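Local atomic coordinates of fusarinine C esterase sidJ (Aspergillus fumigatus, PDB entry 6GUP), a protein that hydrolyses the ester bonds of the siderophore fusarinine C, releasing fusarinine and iron, but does not act on triacetylfusarinine C. Residues Q173-E178 / A186-V191; V129-S134 / P246-L251; M279-G284 / N339-K344; H17-T22 / L72-S77. All blocks are in the same frame, centred on the assembly; numbering follows the deposited sequence.

Contact 1: residues Q173-E178 / A186-V191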
loop_
_atom_site.group_PDB
_atom_site.type_symbol
_atom_site.label_atom_id
_atom_site.label_comp_id
_atom_site.label_asym_id
_atom_site.label_seq_id
_atom_site.Cartn_x
_atom_site.Cartn_y
_atom_site.Cartn_z
ATOM N N GLN A 173 -8.449 22.364 13.861
ATOM C CA GLN A 173 -8.817 23.657 14.472
ATOM C C GLN A 173 -8.721 24.821 13.476
ATOM O O GLN A 173 -9.569 25.715 13.470
ATOM C CB GLN A 173 -7.928 23.958 15.687
ATOM C CG GLN A 173 -8.203 23.091 16.908
ATOM C CD GLN A 173 -7.192 23.295 18.027
ATOM O OE1 GLN A 173 -6.379 24.220 17.993
ATOM N NE2 GLN A 173 -7.243 22.425 19.029
ATOM N N TRP A 174 -7.681 24.788 12.645
ATOM C CA TRP A 174 -7.448 25.794 11.605
ATOM C C TRP A 174 -8.426 25.659 10.432
ATOM O O TRP A 174 -8.842 26.667 9.855
ATOM C CB TRP A 174 -6.001 25.679 11.121
ATOM C CG TRP A 174 -5.508 26.748 10.192
ATOM C CD1 TRP A 174 -4.847 26.548 9.024
ATOM C CD2 TRP A 174 -5.604 28.172 10.360
ATOM N NE1 TRP A 174 -4.522 27.748 8.441
ATOM C CE2 TRP A 174 -4.973 28.764 9.241
ATOM C CE3 TRP A 174 -6.150 29.005 11.347
ATOM C CZ2 TRP A 174 -4.883 30.153 9.075
ATOM C CZ3 TRP A 174 -6.065 30.388 11.181
ATOM C CH2 TRP A 174 -5.433 30.946 10.052
ATOM N N VAL A 175 -8.779 24.420 10.084
ATOM C CA VAL A 175 -9.833 24.142 9.095
ATOM C C VAL A 175 -11.201 24.643 9.582
ATOM O O VAL A 175 -11.957 25.224 8.802
ATOM C CB VAL A 175 -9.891 22.633 8.728
ATOM C CG1 VAL A 175 -11.186 22.257 8.008
ATOM C CG2 VAL A 175 -8.696 22.262 7.860
ATOM N N LEU A 176 -11.512 24.415 10.857
ATOM C CA LEU A 176 -12.754 24.924 11.458
ATOM C C LEU A 176 -12.778 26.453 11.576
ATOM O O LEU A 176 -13.850 27.055 11.533
ATOM C CB LEU A 176 -12.990 24.294 12.836
ATOM C CG LEU A 176 -13.259 22.785 12.860
ATOM C CD1 LEU A 176 -13.120 22.243 14.275
ATOM C CD2 LEU A 176 -14.633 22.458 12.293
ATOM N N ALA A 177 -11.606 27.069 11.736
ATOM C CA ALA A 177 -11.484 28.529 11.776
ATOM C C ALA A 177 -11.607 29.173 10.391
ATOM O O ALA A 177 -12.377 30.120 10.217
ATOM C CB ALA A 177 -10.164 28.930 12.423
ATOM N N GLU A 178 -10.852 28.654 9.419
ATOM C CA GLU A 178 -10.693 29.287 8.095
ATOM C C GLU A 178 -11.371 28.594 6.906
ATOM O O GLU A 178 -11.578 29.229 5.870
ATOM C CB GLU A 178 -9.203 29.423 7.774
ATOM C CG GLU A 178 -8.460 30.427 8.641
ATOM C CD GLU A 178 -8.924 31.861 8.451
ATOM O OE1 GLU A 178 -9.240 32.252 7.307
ATOM O OE2 GLU A 178 -8.965 32.605 9.454
ATOM N N ALA A 186 -18.533 27.729 7.960
ATOM C CA ALA A 186 -19.969 27.532 8.177
ATOM C C ALA A 186 -20.524 26.243 7.560
ATOM O O ALA A 186 -21.506 25.691 8.058
ATOM C CB ALA A 186 -20.732 28.725 7.639
ATOM N N GLU A 187 -19.902 25.787 6.474
ATOM C CA GLU A 187 -20.299 24.560 5.774
ATOM C C GLU A 187 -19.666 23.311 6.386
ATOM O O GLU A 187 -20.270 22.237 6.380
ATOM C CB GLU A 187 -19.875 24.630 4.308
ATOM C CG GLU A 187 -20.380 25.845 3.545
ATOM C CD GLU A 187 -19.660 26.029 2.226
ATOM O OE1 GLU A 187 -19.390 25.014 1.551
ATOM O OE2 GLU A 187 -19.350 27.185 1.868
ATOM N N ILE A 188 -18.436 23.459 6.873
ATOM C CA ILE A 188 -17.673 22.364 7.485
ATOM C C ILE A 188 -18.161 22.033 8.902
ATOM O O ILE A 188 -18.192 20.861 9.285
ATOM C CB ILE A 188 -16.150 22.685 7.478
ATOM C CG1 ILE A 188 -15.615 22.591 6.043
ATOM C CG2 ILE A 188 -15.364 21.736 8.385
ATOM C CD1 ILE A 188 -14.272 23.252 5.825
ATOM N N ARG A 189 -18.533 23.062 9.664
ATOM C CA ARG A 189 -18.938 22.916 11.073
ATOM C C ARG A 189 -20.020 21.855 11.348
ATOM O O ARG A 189 -19.818 21.002 12.214
ATOM C CB ARG A 189 -19.381 24.270 11.647
ATOM C CG ARG A 189 -19.681 24.257 13.136
ATOM C CD ARG A 189 -18.410 24.513 13.910
ATOM N NE ARG A 189 -18.512 24.108 15.309
ATOM C CZ ARG A 189 -17.794 24.623 16.308
ATOM N NH1 ARG A 189 -16.906 25.598 16.098
ATOM N NH2 ARG A 189 -17.974 24.167 17.545
ATOM N N PRO A 190 -21.166 21.904 10.626
ATOM C CA PRO A 190 -22.229 20.904 10.844
ATOM C C PRO A 190 -21.759 19.459 10.668
ATOM O O PRO A 190 -22.237 18.561 11.366
ATOM C CB PRO A 190 -23.269 21.236 9.763
ATOM C CG PRO A 190 -22.950 22.604 9.290
ATOM C CD PRO A 190 -21.488 22.801 9.502
ATOM N N VAL A 191 -20.827 19.258 9.739
ATOM C CA VAL A 191 -20.277 17.940 9.444
ATOM C C VAL A 191 -19.341 17.496 10.573
ATOM O O VAL A 191 -19.384 16.339 10.986
ATOM C CB VAL A 191 -19.541 17.924 8.083
ATOM C CG1 VAL A 191 -19.093 16.513 7.728
ATOM C CG2 VAL A 191 -20.442 18.471 6.979
#
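Ile188 meets Val175 and Leu176 with its two branches, and this division of labour makes up the apolar part of the contact. Its CD1 methyl reaches CG1 of Val175 at 3.9 Å, the two side chains crossing at about a right angle. Its other branch, CG2, lies 4.0 Å from CD2 of Leu176. The split follows from the first torsion: with chi1 at -71°, CG1 stands anti to the carbonyl carbon and carries CD1 toward one partner, while CG2, anti to the backbone N, is left to face the other. Leu176 also brings CD2 to 4.5 Å from the CA of Arg189, at the point where the two backbones come closest.

The polar component lies at the margin. Arg189 lends its aliphatic chain to the edge of the apolar patch, and its guanidinium turns to Glu193, one helical turn further on, in a salt bridge through NH2.

Two successive helices, 168-178 and 185-205, pack against each other across a short connection, their local axes approaching to 8.6 Å at 131°. Leu180 of the connecting loop packs on Val175, Arg183 touches Ile188, and helix 216-222 receives Val191 further along.

Contact 2: residues V129-S134 / P246-L251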
loop_
_atom_site.group_PDB
_atom_site.type_symbol
_atom_site.label_atom_id
_atom_site.label_comp_id
_atom_site.label_asym_id
_atom_site.label_seq_id
_atom_site.Cartn_x
_atom_site.Cartn_y
_atom_site.Cartn_z
ATOM N N VAL A 129 9.055 8.798 13.212
ATOM C CA VAL A 129 10.459 9.117 13.506
ATOM C C VAL A 129 10.651 9.395 15.001
ATOM O O VAL A 129 11.516 8.790 15.635
ATOM C CB VAL A 129 10.970 10.314 12.660
ATOM C CG1 VAL A 129 12.391 10.710 13.055
ATOM C CG2 VAL A 129 10.920 9.978 11.174
ATOM N N LEU A 130 9.845 10.301 15.554
ATOM C CA LEU A 130 9.922 10.644 16.982
ATOM C C LEU A 130 9.524 9.471 17.884
ATOM O O LEU A 130 10.116 9.278 18.947
ATOM C CB LEU A 130 9.059 11.877 17.300
ATOM C CG LEU A 130 9.051 12.409 18.742
ATOM C CD1 LEU A 130 10.455 12.632 19.286
ATOM C CD2 LEU A 130 8.249 13.699 18.826
ATOM N N HIS A 131 8.531 8.693 17.453
ATOM C CA HIS A 131 8.090 7.495 18.181
ATOM C C HIS A 131 9.176 6.410 18.180
ATOM O O HIS A 131 9.404 5.760 19.199
ATOM C CB HIS A 131 6.791 6.956 17.571
ATOM C CG HIS A 131 6.033 6.019 18.458
ATOM N ND1 HIS A 131 4.998 6.439 19.266
ATOM C CD2 HIS A 131 6.127 4.680 18.632
ATOM C CE1 HIS A 131 4.499 5.400 19.912
ATOM N NE2 HIS A 131 5.166 4.321 19.545
ATOM N N TYR A 132 9.842 6.231 17.038
ATOM C CA TYR A 132 10.998 5.325 16.922
ATOM C C TYR A 132 12.086 5.675 17.946
ATOM O O TYR A 132 12.627 4.786 18.609
ATOM C CB TYR A 132 11.580 5.373 15.497
ATOM C CG TYR A 132 12.665 4.357 15.202
ATOM C CD1 TYR A 132 13.994 4.596 15.562
ATOM C CD2 TYR A 132 12.370 3.166 14.536
ATOM C CE1 TYR A 132 14.990 3.671 15.288
ATOM C CE2 TYR A 132 13.363 2.234 14.256
ATOM C CZ TYR A 132 14.670 2.493 14.632
ATOM O OH TYR A 132 15.657 1.573 14.364
ATOM N N LEU A 133 12.384 6.967 18.070
ATOM C CA LEU A 133 13.464 7.451 18.938
ATOM C C LEU A 133 13.104 7.556 20.424
ATOM O O LEU A 133 13.977 7.376 21.271
ATOM C CB LEU A 133 13.961 8.819 18.450
ATOM C CG LEU A 133 14.618 8.853 17.068
ATOM C CD1 LEU A 133 14.883 10.291 16.644
ATOM C CD2 LEU A 133 15.901 8.034 17.056
ATOM N N SER A 134 11.840 7.848 20.739
ATOM C CA SER A 134 11.446 8.241 22.099
ATOM C C SER A 134 10.912 7.114 22.990
ATOM O O SER A 134 11.066 7.175 24.212
ATOM C CB SER A 134 10.409 9.367 22.035
ATOM O OG SER A 134 9.198 8.928 21.443
ATOM N N PRO A 246 -1.688 14.251 26.254
ATOM C CA PRO A 246 -2.280 14.097 24.913
ATOM C C PRO A 246 -2.341 12.654 24.384
ATOM O O PRO A 246 -1.888 11.722 25.052
ATOM C CB PRO A 246 -1.325 14.911 24.040
ATOM C CG PRO A 246 -0.008 14.699 24.687
ATOM C CD PRO A 246 -0.306 14.758 26.152
ATOM N N SER A 247 -2.887 12.499 23.176
ATOM C CA SER A 247 -2.986 11.200 22.500
ATOM C C SER A 247 -1.662 10.787 21.847
ATOM O O SER A 247 -0.705 11.565 21.812
ATOM C CB SER A 247 -4.100 11.233 21.446
ATOM O OG SER A 247 -3.745 12.039 20.333
ATOM N N GLU A 248 -1.630 9.556 21.336
ATOM C CA GLU A 248 -0.459 8.997 20.645
ATOM C C GLU A 248 -0.023 9.838 19.441
ATOM O O GLU A 248 1.171 10.069 19.240
ATOM C CB GLU A 248 -0.755 7.557 20.194
ATOM C CG GLU A 248 0.357 6.883 19.401
ATOM C CD GLU A 248 -0.024 5.500 18.918
ATOM O OE1 GLU A 248 -0.925 5.403 18.059
ATOM O OE2 GLU A 248 0.589 4.515 19.380
ATOM N N ASP A 249 -0.997 10.277 18.646
ATOM C CA ASP A 249 -0.737 11.081 17.446
ATOM C C ASP A 249 -0.277 12.496 17.775
ATOM O O ASP A 249 0.550 13.062 17.056
ATOM C CB ASP A 249 -1.992 11.165 16.567
ATOM C CG ASP A 249 -2.455 9.808 16.066
ATOM O OD1 ASP A 249 -1.599 8.950 15.762
ATOM O OD2 ASP A 249 -3.682 9.601 15.969
ATOM N N ASP A 250 -0.808 13.061 18.859
ATOM C CA ASP A 250 -0.593 14.466 19.195
ATOM C C ASP A 250 0.790 14.703 19.823
ATOM O O ASP A 250 0.921 14.933 21.028
ATOM C CB ASP A 250 -1.730 14.959 20.106
ATOM C CG ASP A 250 -1.767 16.471 20.243
ATOM O OD1 ASP A 250 -1.248 17.170 19.350
ATOM O OD2 ASP A 250 -2.331 16.961 21.245
ATOM N N LEU A 251 1.814 14.643 18.973
ATOM C CA LEU A 251 3.206 14.871 19.369
ATOM C C LEU A 251 3.656 16.312 19.117
ATOM O O LEU A 251 4.553 16.802 19.805
ATOM C CB LEU A 251 4.134 13.915 18.609
ATOM C CG LEU A 251 3.949 12.416 18.873
ATOM C CD1 LEU A 251 4.667 11.588 17.819
ATOM C CD2 LEU A 251 4.439 12.044 20.264
#
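This is a buried packing contact between a helix and an irregular loop, in which an apolar pair and a histidine-glutamate pair lie side by side. Residues 129-134 form the end of helix 125-134, which follows the putative nucleophile elbow of this α/β-hydrolase; residues 246-251 belong to the loop between helices 231-238 and 258-262. The last helix turn is also tied internally, since Leu130 O accepts from both the N and, at 2.7 Å, the OG of Ser134, which reach it from opposite faces of the carbonyl plane.

The apolar half joins Leu130 to Leu251. CD2 of Leu130 touches CB of Leu251 at 4.1 Å, and the side chains run past one another in opposite directions, so the branch of one lies along the base of the other. Phe265 and Thr264 add to the packing around this pair.

In the other half, Glu248 stretches out with CG anti to the backbone N (chi1 177°), an extension that carries its carboxylate to the histidine. OE2 stops 4.0 Å from CE1 of His131, and the carboxylate plane is turned 85° from the ring. The NE2 of His131 is instead hydrogen-bonded to Asp87, while OE1 of Glu248 makes a weak bond to the backbone N of His85. The imidazole thus lies close to two carboxylates while bonded to one, a setting that would probably favour its protonated form.

Contact 3: residues M279-G284 / N339-K344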
loop_
_atom_site.group_PDB
_atom_site.type_symbol
_atom_site.label_atom_id
_atom_site.label_comp_id
_atom_site.label_asym_id
_atom_site.label_seq_id
_atom_site.Cartn_x
_atom_site.Cartn_y
_atom_site.Cartn_z
ATOM N N MET A 279 17.267 16.963 12.761
ATOM C CA MET A 279 16.939 18.170 11.998
ATOM C C MET A 279 15.442 18.245 11.708
ATOM O O MET A 279 14.882 17.346 11.082
ATOM C CB MET A 279 17.724 18.234 10.686
ATOM C CG MET A 279 17.595 19.578 9.978
ATOM S SD MET A 279 18.757 19.820 8.624
ATOM C CE MET A 279 18.146 18.619 7.445
ATOM N N VAL A 280 14.806 19.321 12.168
ATOM C CA VAL A 280 13.403 19.606 11.866
ATOM C C VAL A 280 13.335 20.700 10.799
ATOM O O VAL A 280 13.946 21.758 10.951
ATOM C CB VAL A 280 12.634 20.041 13.133
ATOM C CG1 VAL A 280 11.182 20.380 12.809
ATOM C CG2 VAL A 280 12.690 18.941 14.184
ATOM N N LEU A 281 12.590 20.433 9.727
ATOM C CA LEU A 281 12.393 21.388 8.636
ATOM C C LEU A 281 10.927 21.804 8.563
ATOM O O LEU A 281 10.105 21.110 7.958
ATOM C CB LEU A 281 12.838 20.778 7.302
ATOM C CG LEU A 281 14.300 20.348 7.174
ATOM C CD1 LEU A 281 14.525 19.667 5.834
ATOM C CD2 LEU A 281 15.249 21.526 7.335
ATOM N N PHE A 282 10.604 22.929 9.199
ATOM C CA PHE A 282 9.264 23.514 9.094
ATOM C C PHE A 282 9.067 24.188 7.747
ATOM O O PHE A 282 10.025 24.623 7.109
ATOM C CB PHE A 282 9.000 24.563 10.190
ATOM C CG PHE A 282 8.450 24.017 11.488
ATOM C CD1 PHE A 282 7.874 22.743 11.599
ATOM C CD2 PHE A 282 8.461 24.831 12.616
ATOM C CE1 PHE A 282 7.367 22.298 12.808
ATOM C CE2 PHE A 282 7.950 24.386 13.825
ATOM C CZ PHE A 282 7.405 23.119 13.922
ATOM N N SER A 283 7.803 24.289 7.345
ATOM C CA SER A 283 7.414 25.004 6.140
ATOM C C SER A 283 6.904 26.388 6.549
ATOM O O SER A 283 5.988 26.499 7.365
ATOM C CB SER A 283 6.351 24.209 5.384
ATOM O OG SER A 283 6.920 23.061 4.781
ATOM N N GLY A 284 7.523 27.435 6.003
ATOM C CA GLY A 284 7.216 28.820 6.378
ATOM C C GLY A 284 5.824 29.298 6.019
ATOM O O GLY A 284 5.239 30.107 6.745
ATOM N N ASN A 339 13.773 23.136 -4.025
ATOM C CA ASN A 339 15.216 23.136 -4.286
ATOM C C ASN A 339 16.015 23.462 -3.027
ATOM O O ASN A 339 17.055 22.851 -2.774
ATOM C CB ASN A 339 15.578 24.134 -5.388
ATOM C CG ASN A 339 16.998 23.953 -5.891
ATOM O OD1 ASN A 339 17.342 22.903 -6.436
ATOM N ND2 ASN A 339 17.830 24.973 -5.712
ATOM N N PHE A 340 15.522 24.425 -2.251
ATOM C CA PHE A 340 16.144 24.791 -0.981
ATOM C C PHE A 340 16.082 23.640 0.020
ATOM O O PHE A 340 17.095 23.293 0.627
ATOM C CB PHE A 340 15.479 26.031 -0.387
ATOM C CG PHE A 340 16.193 26.575 0.813
ATOM C CD1 PHE A 340 17.359 27.317 0.664
ATOM C CD2 PHE A 340 15.712 26.335 2.093
ATOM C CE1 PHE A 340 18.028 27.816 1.771
ATOM C CE2 PHE A 340 16.373 26.831 3.204
ATOM C CZ PHE A 340 17.534 27.573 3.043
ATOM N N LEU A 341 14.895 23.052 0.172
ATOM C CA LEU A 341 14.688 21.902 1.062
ATOM C C LEU A 341 15.633 20.756 0.721
ATOM O O LEU A 341 16.272 20.193 1.609
ATOM C CB LEU A 341 13.238 21.412 0.990
ATOM C CG LEU A 341 12.824 20.315 1.985
ATOM C CD1 LEU A 341 11.360 20.474 2.362
ATOM C CD2 LEU A 341 13.077 18.901 1.465
ATOM N N VAL A 342 15.711 20.420 -0.566
ATOM C CA VAL A 342 16.584 19.343 -1.042
ATOM C C VAL A 342 18.051 19.658 -0.734
ATOM O O VAL A 342 18.795 18.776 -0.301
ATOM C CB VAL A 342 16.388 19.067 -2.556
ATOM C CG1 VAL A 342 17.441 18.100 -3.089
ATOM C CG2 VAL A 342 15.000 18.498 -2.820
ATOM N N ASN A 343 18.455 20.910 -0.951
ATOM C CA ASN A 343 19.819 21.353 -0.625
ATOM C C ASN A 343 20.142 21.256 0.869
ATOM O O ASN A 343 21.274 20.932 1.229
ATOM C CB ASN A 343 20.082 22.780 -1.138
ATOM C CG ASN A 343 20.390 22.823 -2.627
ATOM O OD1 ASN A 343 21.192 22.036 -3.132
ATOM N ND2 ASN A 343 19.765 23.758 -3.334
ATOM N N LYS A 344 19.159 21.528 1.732
ATOM C CA LYS A 344 19.342 21.363 3.181
ATOM C C LYS A 344 19.538 19.894 3.568
ATOM O O LYS A 344 20.319 19.595 4.473
ATOM C CB LYS A 344 18.163 21.941 3.979
ATOM C CG LYS A 344 17.927 23.447 3.874
ATOM C CD LYS A 344 19.178 24.303 4.056
ATOM C CE LYS A 344 19.776 24.731 2.722
ATOM N NZ LYS A 344 20.983 25.584 2.890
#
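Strand 279-283 and helix 339-344 run almost exactly antiparallel, their local axes 175° apart in direction and 10.9 Å at closest approach, with Leu281 and Leu341 the nearest pair of CA atoms. This is the layered packing of the α/β-hydrolase fold, in which a helix lies against the central mixed sheet. The strand is an inner one, between strands 159-163 and 320-322, and the helix is the last of the chain.

From the strand, Met279 and Leu281 both direct their side chains at the helix, as alternate residues of a strand do. Leu281 divides its two methyls: CD1 comes to 4.3 Å from CG of Leu341, and CD2 to 4.5 Å from CB of Lys344. Leu341 reaches inward with the end of its side chain and also packs on Gln163 of the adjoining strand and on Leu329. Lys344 meets the strand mainly with the base of its chain; the remainder leads away and lays CE over one face of the Phe340 ring, 3.6 Å above the plane and offset toward its rim.

Met279 leaves the strand extended and then bends at its last torsion (chi3 68°), a turn that brings its CE methyl to 3.8 Å from the backbone O of Lys344.

Contact 4: residues H17-T22 / L72-S77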
loop_
_atom_site.group_PDB
_atom_site.type_symbol
_atom_site.label_atom_id
_atom_site.label_comp_id
_atom_site.label_asym_id
_atom_site.label_seq_id
_atom_site.Cartn_x
_atom_site.Cartn_y
_atom_site.Cartn_z
ATOM N N HIS A 17 12.418 -4.047 -3.119
ATOM C CA HIS A 17 12.863 -5.050 -2.151
ATOM C C HIS A 17 11.699 -5.559 -1.315
ATOM O O HIS A 17 10.669 -4.903 -1.214
ATOM C CB HIS A 17 13.893 -4.450 -1.200
ATOM C CG HIS A 17 15.063 -3.822 -1.888
ATOM N ND1 HIS A 17 16.246 -4.494 -2.104
ATOM C CD2 HIS A 17 15.232 -2.582 -2.405
ATOM C CE1 HIS A 17 17.093 -3.696 -2.726
ATOM N NE2 HIS A 17 16.504 -2.530 -2.920
ATOM N N HIS A 18 11.892 -6.729 -0.714
ATOM C CA HIS A 18 10.979 -7.281 0.284
ATOM C C HIS A 18 11.735 -7.398 1.605
ATOM O O HIS A 18 12.585 -8.277 1.753
ATOM C CB HIS A 18 10.467 -8.658 -0.161
ATOM C CG HIS A 18 9.179 -8.612 -0.920
ATOM N ND1 HIS A 18 7.976 -8.989 -0.365
ATOM C CD2 HIS A 18 8.904 -8.233 -2.190
ATOM C CE1 HIS A 18 7.017 -8.845 -1.260
ATOM N NE2 HIS A 18 7.553 -8.387 -2.377
ATOM N N TYR A 19 11.442 -6.502 2.550
ATOM C CA TYR A 19 12.048 -6.565 3.891
ATOM C C TYR A 19 11.280 -7.504 4.839
ATOM O O TYR A 19 11.849 -8.001 5.813
ATOM C CB TYR A 19 12.269 -5.161 4.488
ATOM C CG TYR A 19 11.045 -4.410 4.968
ATOM C CD1 TYR A 19 10.588 -4.551 6.279
ATOM C CD2 TYR A 19 10.374 -3.514 4.132
ATOM C CE1 TYR A 19 9.478 -3.853 6.732
ATOM C CE2 TYR A 19 9.264 -2.808 4.578
ATOM C CZ TYR A 19 8.821 -2.979 5.878
ATOM O OH TYR A 19 7.726 -2.281 6.327
ATOM N N THR A 20 9.996 -7.728 4.556
ATOM C CA THR A 20 9.260 -8.898 5.059
ATOM C C THR A 20 8.630 -9.597 3.852
ATOM O O THR A 20 8.787 -9.140 2.717
ATOM C CB THR A 20 8.162 -8.528 6.089
ATOM O OG1 THR A 20 7.035 -7.937 5.427
ATOM C CG2 THR A 20 8.695 -7.570 7.148
ATOM N N GLU A 21 7.920 -10.697 4.095
ATOM C CA GLU A 21 7.187 -11.390 3.027
ATOM C C GLU A 21 6.012 -10.548 2.504
ATOM O O GLU A 21 5.667 -10.635 1.324
ATOM C CB GLU A 21 6.684 -12.761 3.504
ATOM C CG GLU A 21 7.774 -13.753 3.904
ATOM C CD GLU A 21 8.589 -14.263 2.727
ATOM O OE1 GLU A 21 8.327 -15.393 2.265
ATOM O OE2 GLU A 21 9.494 -13.535 2.263
ATOM N N THR A 22 5.421 -9.734 3.382
ATOM C CA THR A 22 4.273 -8.879 3.055
ATOM C C THR A 22 4.658 -7.446 2.657
ATOM O O THR A 22 3.968 -6.832 1.839
ATOM C CB THR A 22 3.302 -8.808 4.259
ATOM O OG1 THR A 22 2.957 -10.135 4.676
ATOM C CG2 THR A 22 2.019 -8.045 3.912
ATOM N N LEU A 72 9.085 3.120 1.756
ATOM C CA LEU A 72 8.542 1.821 2.180
ATOM C C LEU A 72 7.044 1.801 2.444
ATOM O O LEU A 72 6.410 2.844 2.626
ATOM C CB LEU A 72 9.286 1.300 3.421
ATOM C CG LEU A 72 8.840 1.753 4.819
ATOM C CD1 LEU A 72 9.662 1.046 5.884
ATOM C CD2 LEU A 72 8.934 3.262 4.975
ATOM N N THR A 73 6.506 0.582 2.466
ATOM C CA THR A 73 5.146 0.313 2.907
ATOM C C THR A 73 5.172 -0.218 4.332
ATOM O O THR A 73 6.101 -0.927 4.729
ATOM C CB THR A 73 4.445 -0.733 2.017
ATOM O OG1 THR A 73 5.181 -1.964 2.029
ATOM C CG2 THR A 73 4.318 -0.225 0.590
ATOM N N LEU A 74 4.144 0.148 5.092
ATOM C CA LEU A 74 3.895 -0.374 6.428
ATOM C C LEU A 74 2.522 -1.040 6.382
ATOM O O LEU A 74 1.852 -1.009 5.347
ATOM C CB LEU A 74 3.907 0.774 7.445
ATOM C CG LEU A 74 5.128 1.704 7.434
ATOM C CD1 LEU A 74 4.857 2.971 8.233
ATOM C CD2 LEU A 74 6.365 0.992 7.962
ATOM N N THR A 75 2.101 -1.643 7.490
ATOM C CA THR A 75 0.722 -2.133 7.618
ATOM C C THR A 75 -0.238 -0.938 7.668
ATOM O O THR A 75 -1.347 -1.006 7.135
ATOM C CB THR A 75 0.542 -3.012 8.874
ATOM O OG1 THR A 75 1.446 -4.122 8.815
ATOM C CG2 THR A 75 -0.894 -3.543 8.989
ATOM N N SER A 76 0.205 0.149 8.300
ATOM C CA SER A 76 -0.563 1.394 8.368
ATOM C C SER A 76 -0.729 2.120 7.026
ATOM O O SER A 76 -1.604 2.981 6.902
ATOM C CB SER A 76 0.072 2.339 9.385
ATOM O OG SER A 76 0.105 1.731 10.661
ATOM N N SER A 77 0.116 1.799 6.043
ATOM C CA SER A 77 -0.102 2.225 4.653
ATOM C C SER A 77 -1.455 1.737 4.132
ATOM O O SER A 77 -2.169 2.482 3.462
ATOM C CB SER A 77 1.007 1.703 3.732
ATOM O OG SER A 77 2.293 2.046 4.221
HETATM O O HOH W 1 3.334 -4.108 1.209
#
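The hydroxyl of Tyr19 donates a hydrogen bond to the backbone O of Thr73 at 2.7 Å, the one direct bond between residues 17-22 and 72-77. It arrives nearly along the C=O axis, at 162°, and the acceptor lies in the plane of the tyrosine ring, at its edge. Two leucine methyls approach the hydroxyl from the same general side: CD1 of Leu72 and CD2 of Leu74 each lie 3.9 Å from OH. Leu72 crosses the tyrosine at about a right angle. With chi1 at 73°, CG of Tyr19 sits between its backbone N and carbonyl carbon, and the ring is thereby swung across to the neighbouring chain segment.

A water supplies a second bridge, donating to Thr22 O and bonded to Thr73 OG1, each at 2.9 Å. The same OG1 is hydrogen-bonded to the backbone N of Val24, which ties this hydroxyl to the next strand.

Both segments are braced from within. ND1 of His18 bonds to Thr20 O in the carbonyl plane. Leu74 N gives a nearly straight bond, 175°, to Ser77 OG at 2.8 Å, where a weakly bonded helical turn begins.

The ring of His18 meets that of Trp7 of the second subunit. The whole lies at one margin of the central sheet: the end of outermost strand 12-18 is joined, across strand 24-28, to the exit of strand 67-72, an edge of the α/β-hydrolase fold that here adjoins the dimer partner.

Along the chain, contact 4 closes first; contact 1 then falls within the long excursion spanned by contact 2, and contact 3 comes last. Contacts 3 and 4 share the central mixed sheet but lie on opposite sides of the chain's centre, about 27 Å between centres. Contact 2 stands about 21 Å from each of them, centre to centre, and joins helix 125-134 to a loop. Contact 1 is peripheral, about 36 Å from contact 4 between centres, and pairs two helices away from the sheet. None of the four touches another: contacts 2, 3 and 4 lie at separate places in the α/β-hydrolase body, contact 4 beside the other subunit of the homodimer, while contact 1 belongs to an outlying helical region.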